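PDB 3N3Y: thymidylate synthase thyX from Helicobacter pylori, which probably catalyses the reductive methylation of dUMP to dTMP, as an FAD-dependent homotetramer that takes its methyl group from methylenetetrahydrofolate and reducing power from NADPH. Local coordinates for residues A[46-49]-A[50-54]; A[187-190]-A[191-195]. All blocks are in the same frame, centred on the assembly; numbering follows the deposited sequence.

Contact 1: A[46-49]-A[50-54]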
ATOM      1  N   LEU A  46      17.560  -7.628 -19.861  1.00 41.67           N
ATOM      2  CA  LEU A  46      17.765  -6.644 -18.800  1.00 49.08           C
ATOM      3  C   LEU A  46      16.637  -6.636 -17.756  1.00 46.05           C
ATOM      4  O   LEU A  46      16.891  -6.539 -16.551  1.00 41.24           O
ATOM      5  CB  LEU A  46      17.942  -5.241 -19.400  1.00 46.30           C
ATOM      6  CG  LEU A  46      17.991  -4.066 -18.413  1.00 48.96           C
ATOM      7  CD1 LEU A  46      19.324  -4.012 -17.671  1.00 44.98           C
ATOM      8  CD2 LEU A  46      17.732  -2.766 -19.142  1.00 46.48           C
ATOM      9  N   ILE A  47      15.396  -6.744 -18.224  1.00 42.69           N
ATOM     10  CA  ILE A  47      14.248  -6.742 -17.334  1.00 44.59           C
ATOM     11  C   ILE A  47      14.362  -7.899 -16.353  1.00 48.73           C
ATOM     12  O   ILE A  47      14.122  -7.754 -15.154  1.00 46.43           O
ATOM     13  CB  ILE A  47      12.934  -6.851 -18.121  1.00 42.54           C
ATOM     14  CG1 ILE A  47      12.795  -5.665 -19.075  1.00 38.82           C
ATOM     15  CG2 ILE A  47      11.752  -6.918 -17.162  1.00 45.10           C
ATOM     16  CD1 ILE A  47      11.594  -5.738 -19.992  1.00 40.46           C
ATOM     17  N   HIS A  48      14.769  -9.047 -16.873  1.00 49.13           N
ATOM     18  CA  HIS A  48      14.863 -10.252 -16.077  1.00 48.55           C
ATOM     19  C   HIS A  48      15.980 -10.181 -15.043  1.00 49.11           C
ATOM     20  O   HIS A  48      15.781 -10.535 -13.885  1.00 51.57           O
ATOM     21  CB  HIS A  48      15.065 -11.463 -16.991  1.00 53.33           C
ATOM     22  CG  HIS A  48      15.087 -12.766 -16.262  1.00 57.64           C
ATOM     23  ND1 HIS A  48      13.942 -13.483 -15.985  1.00 57.66           N
ATOM     24  CD2 HIS A  48      16.113 -13.480 -15.740  1.00 61.26           C
ATOM     25  CE1 HIS A  48      14.263 -14.585 -15.330  1.00 61.97           C
ATOM     26  NE2 HIS A  48      15.573 -14.607 -15.168  1.00 65.95           N
ATOM     27  N   ARG A  49      17.156  -9.722 -15.456  1.00 48.79           N
ATOM     28  CA  ARG A  49      18.307  -9.723 -14.561  1.00 50.08           C
ATOM     29  C   ARG A  49      18.202  -8.687 -13.440  1.00 49.51           C
ATOM     30  O   ARG A  49      18.458  -9.001 -12.275  1.00 50.88           O
ATOM     31  CB  ARG A  49      19.613  -9.547 -15.340  1.00 49.50           C
ATOM     32  CG  ARG A  49      20.821  -9.321 -14.427  1.00 59.24           C
ATOM     33  CD  ARG A  49      22.137  -9.290 -15.205  1.00 61.44           C
ATOM     34  NE  ARG A  49      21.966  -8.704 -16.531  1.00 66.45           N
ATOM     35  CZ  ARG A  49      22.037  -7.403 -16.796  1.00 62.51           C
ATOM     36  NH1 ARG A  49      22.282  -6.529 -15.819  1.00 56.46           N
ATOM     37  NH2 ARG A  49      21.859  -6.978 -18.044  1.00 54.60           N
ATOM     38  N   VAL A  50      17.829  -7.459 -13.796  1.00 45.47           N
ATOM     39  CA  VAL A  50      17.664  -6.383 -12.807  1.00 48.98           C
ATOM     40  C   VAL A  50      16.378  -6.553 -11.982  1.00 45.88           C
ATOM     41  O   VAL A  50      16.379  -6.387 -10.762  1.00 45.32           O
ATOM     42  CB  VAL A  50      17.680  -4.965 -13.474  1.00 48.42           C
ATOM     43  CG1 VAL A  50      17.497  -3.878 -12.434  1.00 44.87           C
ATOM     44  CG2 VAL A  50      18.983  -4.735 -14.241  1.00 48.08           C
ATOM     45  N   GLY A  51      15.283  -6.879 -12.657  1.00 45.05           N
ATOM     46  CA  GLY A  51      14.023  -7.137 -11.984  1.00 45.83           C
ATOM     47  C   GLY A  51      14.131  -8.139 -10.842  1.00 47.45           C
ATOM     48  O   GLY A  51      13.296  -8.146  -9.942  1.00 51.52           O
ATOM     49  N   ASN A  52      15.163  -8.978 -10.863  1.00 51.39           N
ATOM     50  CA  ASN A  52      15.319 -10.017  -9.842  1.00 47.88           C
ATOM     51  C   ASN A  52      16.410  -9.744  -8.805  1.00 48.34           C
ATOM     52  O   ASN A  52      16.647 -10.568  -7.929  1.00 50.57           O
ATOM     53  CB  ASN A  52      15.524 -11.387 -10.491  1.00 48.54           C
ATOM     54  CG  ASN A  52      14.290 -11.865 -11.258  1.00 55.29           C
ATOM     55  OD1 ASN A  52      13.194 -11.305 -11.127  1.00 47.88           O
ATOM     56  ND2 ASN A  52      14.468 -12.906 -12.066  1.00 57.27           N
ATOM     57  N   ILE A  53      17.087  -8.603  -8.916  1.00 47.39           N
ATOM     58  CA  ILE A  53      17.886  -8.109  -7.803  1.00 47.85           C
ATOM     59  C   ILE A  53      16.878  -7.477  -6.864  1.00 48.33           C
ATOM     60  O   ILE A  53      16.099  -6.619  -7.290  1.00 43.41           O
ATOM     61  CB  ILE A  53      18.876  -7.003  -8.212  1.00 46.11           C
ATOM     62  CG1 ILE A  53      19.666  -7.391  -9.465  1.00 53.17           C
ATOM     63  CG2 ILE A  53      19.808  -6.687  -7.052  1.00 42.24           C
ATOM     64  CD1 ILE A  53      20.343  -8.753  -9.370  1.00 58.86           C
ATOM     65  N   PHE A  54      16.875  -7.880  -5.596  1.00 49.76           N
ATOM     66  CA  PHE A  54      15.821  -7.403  -4.715  1.00 45.11           C
ATOM     67  C   PHE A  54      15.728  -5.882  -4.641  1.00 46.75           C
ATOM     68  O   PHE A  54      14.634  -5.322  -4.778  1.00 42.96           O
ATOM     69  CB  PHE A  54      15.862  -7.987  -3.300  1.00 45.05           C
ATOM     70  CG  PHE A  54      14.687  -7.538  -2.470  1.00 52.64           C
ATOM     71  CD1 PHE A  54      13.416  -8.066  -2.707  1.00 45.53           C
ATOM     72  CD2 PHE A  54      14.826  -6.523  -1.520  1.00 49.47           C
ATOM     73  CE1 PHE A  54      12.312  -7.621  -1.974  1.00 51.40           C
ATOM     74  CE2 PHE A  54      13.725  -6.071  -0.782  1.00 40.38           C
ATOM     75  CZ  PHE A  54      12.470  -6.622  -1.010  1.00 45.48           C
TER

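Contact 2: A[187-190]-A[191-195]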
ATOM      1  N   ALA A 187       0.101 -24.371  -0.046  1.00 40.25           N
ATOM      2  CA  ALA A 187      -1.083 -23.646  -0.481  1.00 35.90           C
ATOM      3  C   ALA A 187      -2.281 -24.553  -0.794  1.00 37.02           C
ATOM      4  O   ALA A 187      -2.135 -25.715  -1.202  1.00 39.13           O
ATOM      5  CB  ALA A 187      -0.756 -22.756  -1.684  1.00 29.39           C
ATOM      6  N   LEU A 188      -3.469 -23.996  -0.612  1.00 34.08           N
ATOM      7  CA  LEU A 188      -4.705 -24.686  -0.947  1.00 37.73           C
ATOM      8  C   LEU A 188      -4.710 -25.098  -2.420  1.00 34.31           C
ATOM      9  O   LEU A 188      -4.372 -24.300  -3.303  1.00 33.24           O
ATOM     10  CB  LEU A 188      -5.895 -23.774  -0.638  1.00 35.03           C
ATOM     11  CG  LEU A 188      -7.283 -24.369  -0.815  1.00 38.09           C
ATOM     12  CD1 LEU A 188      -7.547 -25.434   0.264  1.00 35.26           C
ATOM     13  CD2 LEU A 188      -8.317 -23.260  -0.792  1.00 35.34           C
ATOM     14  N   LYS A 189      -5.090 -26.346  -2.680  1.00 32.71           N
ATOM     15  CA  LYS A 189      -5.101 -26.877  -4.038  1.00 30.20           C
ATOM     16  C   LYS A 189      -5.725 -25.913  -5.052  1.00 35.47           C
ATOM     17  O   LYS A 189      -5.222 -25.762  -6.160  1.00 36.09           O
ATOM     18  CB  LYS A 189      -5.833 -28.220  -4.062  1.00 40.62           C
ATOM     19  CG  LYS A 189      -6.078 -28.802  -5.444  1.00 42.16           C
ATOM     20  CD  LYS A 189      -4.796 -28.922  -6.252  1.00 49.54           C
ATOM     21  CE  LYS A 189      -4.992 -29.861  -7.441  1.00 55.90           C
ATOM     22  NZ  LYS A 189      -6.420 -29.906  -7.918  1.00 56.94           N
ATOM     23  N   GLU A 190      -6.826 -25.263  -4.683  1.00 35.66           N
ATOM     24  CA  GLU A 190      -7.502 -24.383  -5.627  1.00 34.52           C
ATOM     25  C   GLU A 190      -6.653 -23.157  -5.952  1.00 32.60           C
ATOM     26  O   GLU A 190      -6.700 -22.637  -7.065  1.00 32.50           O
ATOM     27  CB  GLU A 190      -8.883 -23.954  -5.117  1.00 32.85           C
ATOM     28  CG  GLU A 190      -9.750 -23.278  -6.190  1.00 33.10           C
ATOM     29  CD  GLU A 190     -11.115 -22.787  -5.663  1.00 35.09           C
ATOM     30  OE1 GLU A 190     -11.453 -23.047  -4.481  1.00 33.21           O
ATOM     31  OE2 GLU A 190     -11.839 -22.117  -6.439  1.00 32.70           O
ATOM     32  N   MET A 191      -5.900 -22.693  -4.964  1.00 29.43           N
ATOM     33  CA  MET A 191      -5.001 -21.566  -5.148  1.00 31.89           C
ATOM     34  C   MET A 191      -3.776 -21.937  -5.995  1.00 34.68           C
ATOM     35  O   MET A 191      -3.234 -21.093  -6.718  1.00 32.60           O
ATOM     36  CB  MET A 191      -4.585 -20.986  -3.789  1.00 32.26           C
ATOM     37  CG  MET A 191      -5.763 -20.370  -3.023  1.00 35.49           C
ATOM     38  SD  MET A 191      -6.618 -19.050  -3.953  1.00 38.27           S
ATOM     39  CE  MET A 191      -5.391 -17.739  -3.849  1.00 31.68           C
ATOM     40  N   GLN A 192      -3.340 -23.191  -5.913  1.00 33.08           N
ATOM     41  CA  GLN A 192      -2.258 -23.653  -6.788  1.00 36.86           C
ATOM     42  C   GLN A 192      -2.757 -23.684  -8.231  1.00 33.21           C
ATOM     43  O   GLN A 192      -2.054 -23.270  -9.147  1.00 35.25           O
ATOM     44  CB  GLN A 192      -1.727 -25.023  -6.369  1.00 30.95           C
ATOM     45  CG  GLN A 192      -1.322 -25.125  -4.907  1.00 33.80           C
ATOM     46  CD  GLN A 192      -0.717 -26.482  -4.582  1.00 38.87           C
ATOM     47  OE1 GLN A 192      -0.260 -27.189  -5.476  1.00 40.26           O
ATOM     48  NE2 GLN A 192      -0.700 -26.847  -3.305  1.00 38.96           N
ATOM     49  N   ASP A 193      -3.984 -24.138  -8.428  1.00 28.68           N
ATOM     50  CA  ASP A 193      -4.568 -24.113  -9.759  1.00 30.96           C
ATOM     51  C   ASP A 193      -4.767 -22.683 -10.272  1.00 33.26           C
ATOM     52  O   ASP A 193      -4.605 -22.418 -11.461  1.00 31.87           O
ATOM     53  CB  ASP A 193      -5.899 -24.861  -9.793  1.00 32.07           C
ATOM     54  CG  ASP A 193      -5.757 -26.343  -9.441  1.00 44.66           C
ATOM     55  OD1 ASP A 193      -4.610 -26.844  -9.359  1.00 47.25           O
ATOM     56  OD2 ASP A 193      -6.805 -27.006  -9.244  1.00 46.48           O
ATOM     57  N   LEU A 194      -5.140 -21.766  -9.382  1.00 31.38           N
ATOM     58  CA  LEU A 194      -5.314 -20.376  -9.789  1.00 31.84           C
ATOM     59  C   LEU A 194      -3.974 -19.786 -10.206  1.00 33.66           C
ATOM     60  O   LEU A 194      -3.894 -19.071 -11.204  1.00 30.82           O
ATOM     61  CB  LEU A 194      -5.937 -19.526  -8.681  1.00 31.09           C
ATOM     62  CG  LEU A 194      -5.981 -18.024  -8.992  1.00 33.84           C
ATOM     63  CD1 LEU A 194      -6.701 -17.727 -10.306  1.00 28.97           C
ATOM     64  CD2 LEU A 194      -6.640 -17.296  -7.859  1.00 32.83           C
ATOM     65  N   ALA A 195      -2.928 -20.094  -9.442  1.00 28.74           N
ATOM     66  CA  ALA A 195      -1.602 -19.614  -9.777  1.00 34.03           C
ATOM     67  C   ALA A 195      -1.222 -20.110 -11.179  1.00 36.98           C
ATOM     68  O   ALA A 195      -0.816 -19.325 -12.043  1.00 34.56           O
ATOM     69  CB  ALA A 195      -0.571 -20.048  -8.719  1.00 32.17           C
TER

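Contact 1: A[46-49]-A[50-54]
Val-50 meets Leu-46, one turn earlier, through both backbone and side chain. Its N donates to Leu-46 O over 3.1 Å, with an N-H...O angle of 164°. The two side chains run alongside each other in one direction, with Val-50 CG2 3.5 Å from Leu-46 CD1. Because CG1 of Val-50 takes the place opposite the backbone N (chi1 180°), CG2 is the methyl held beside that N and turned back on Leu-46. Beyond the two segments, Leu-46 packs on Ile-26 of helix 20-30 and Val-50 on His-56. Gly-51 N bonds to Ile-47 O at 2.9 Å. These i to i+4 bonds belong to the C-terminal part of helix 41-51, whose pattern then fades: Asn-52 N to His-48 O is a weak bond of 3.5 Å. The Asn-52 amide stands over one face of the His-48 imidazole, displaced toward the rim, with the planes 68° apart. Ile-53 N bonds to Val-50 O, three residues back, while its CG1 rests 3.5 Å from Arg-49 O. Phe-54 touches FAD, being part of its pocket, and packs on Asn-177 of a second subunit.

Contact 2: A[187-190]-A[191-195]
Gln-192 reaches back past the start of helix 189-201 to Ala-187, its NE2 bonding to Ala-187 O at 2.8 Å. The acceptor lies in the amide plane of Gln-192, whereas NE2 sits above the plane of the Ala-187 carbonyl. The first torsion (chi1 -53°) lays CG beside the backbone N, and the chain runs extended from there, so the amide points toward the residues ahead of the helix and CG passes 4.0 Å from Ala-187 CB. Leu-188 holds the N-cap position; its O takes Gln-192 N at 3.0 Å, and its CB faces CG of Met-191. Lys-189 folds at its second torsion (chi2 54°), which helps bring NZ to 3.2 Å from Asp-193 OD2 in a salt bridge; NZ meets OD2 of Asp-193 at its syn lone pair, on the side of the other carboxylate oxygen. Glu-190 leaves the helix in a different direction, and its OE1 is hydrogen-bonded to Ser-73 OG and to Tyr-156 OH of a third subunit. The buried carboxylate thus has hydroxyl partners from two chains, which probably help it to carry its charge inside the protein, and the first turn is tied both to the residues before it and to a subunit interface.

In the fold
Contact 1 precedes contact 2 along the chain, and the two do not touch: their centres are 26 Å apart and their nearest atoms about 16 Å. They sit at opposite ends of two different helices, contact 1 at the C-terminal part of helix 41-51 and contact 2 at the start of helix 189-201. Helix 172-182 lies against both, meeting Asn-52 and Phe-54 through Gln-176 and Arg-173, and Met-191 and Ala-195 through Arg-182 and Leu-179. Each contact also reaches a neighbouring subunit and lies near bound FAD, in keeping with a tetramer in which three monomers build each flavin site; contact 2 is near dUMP as well.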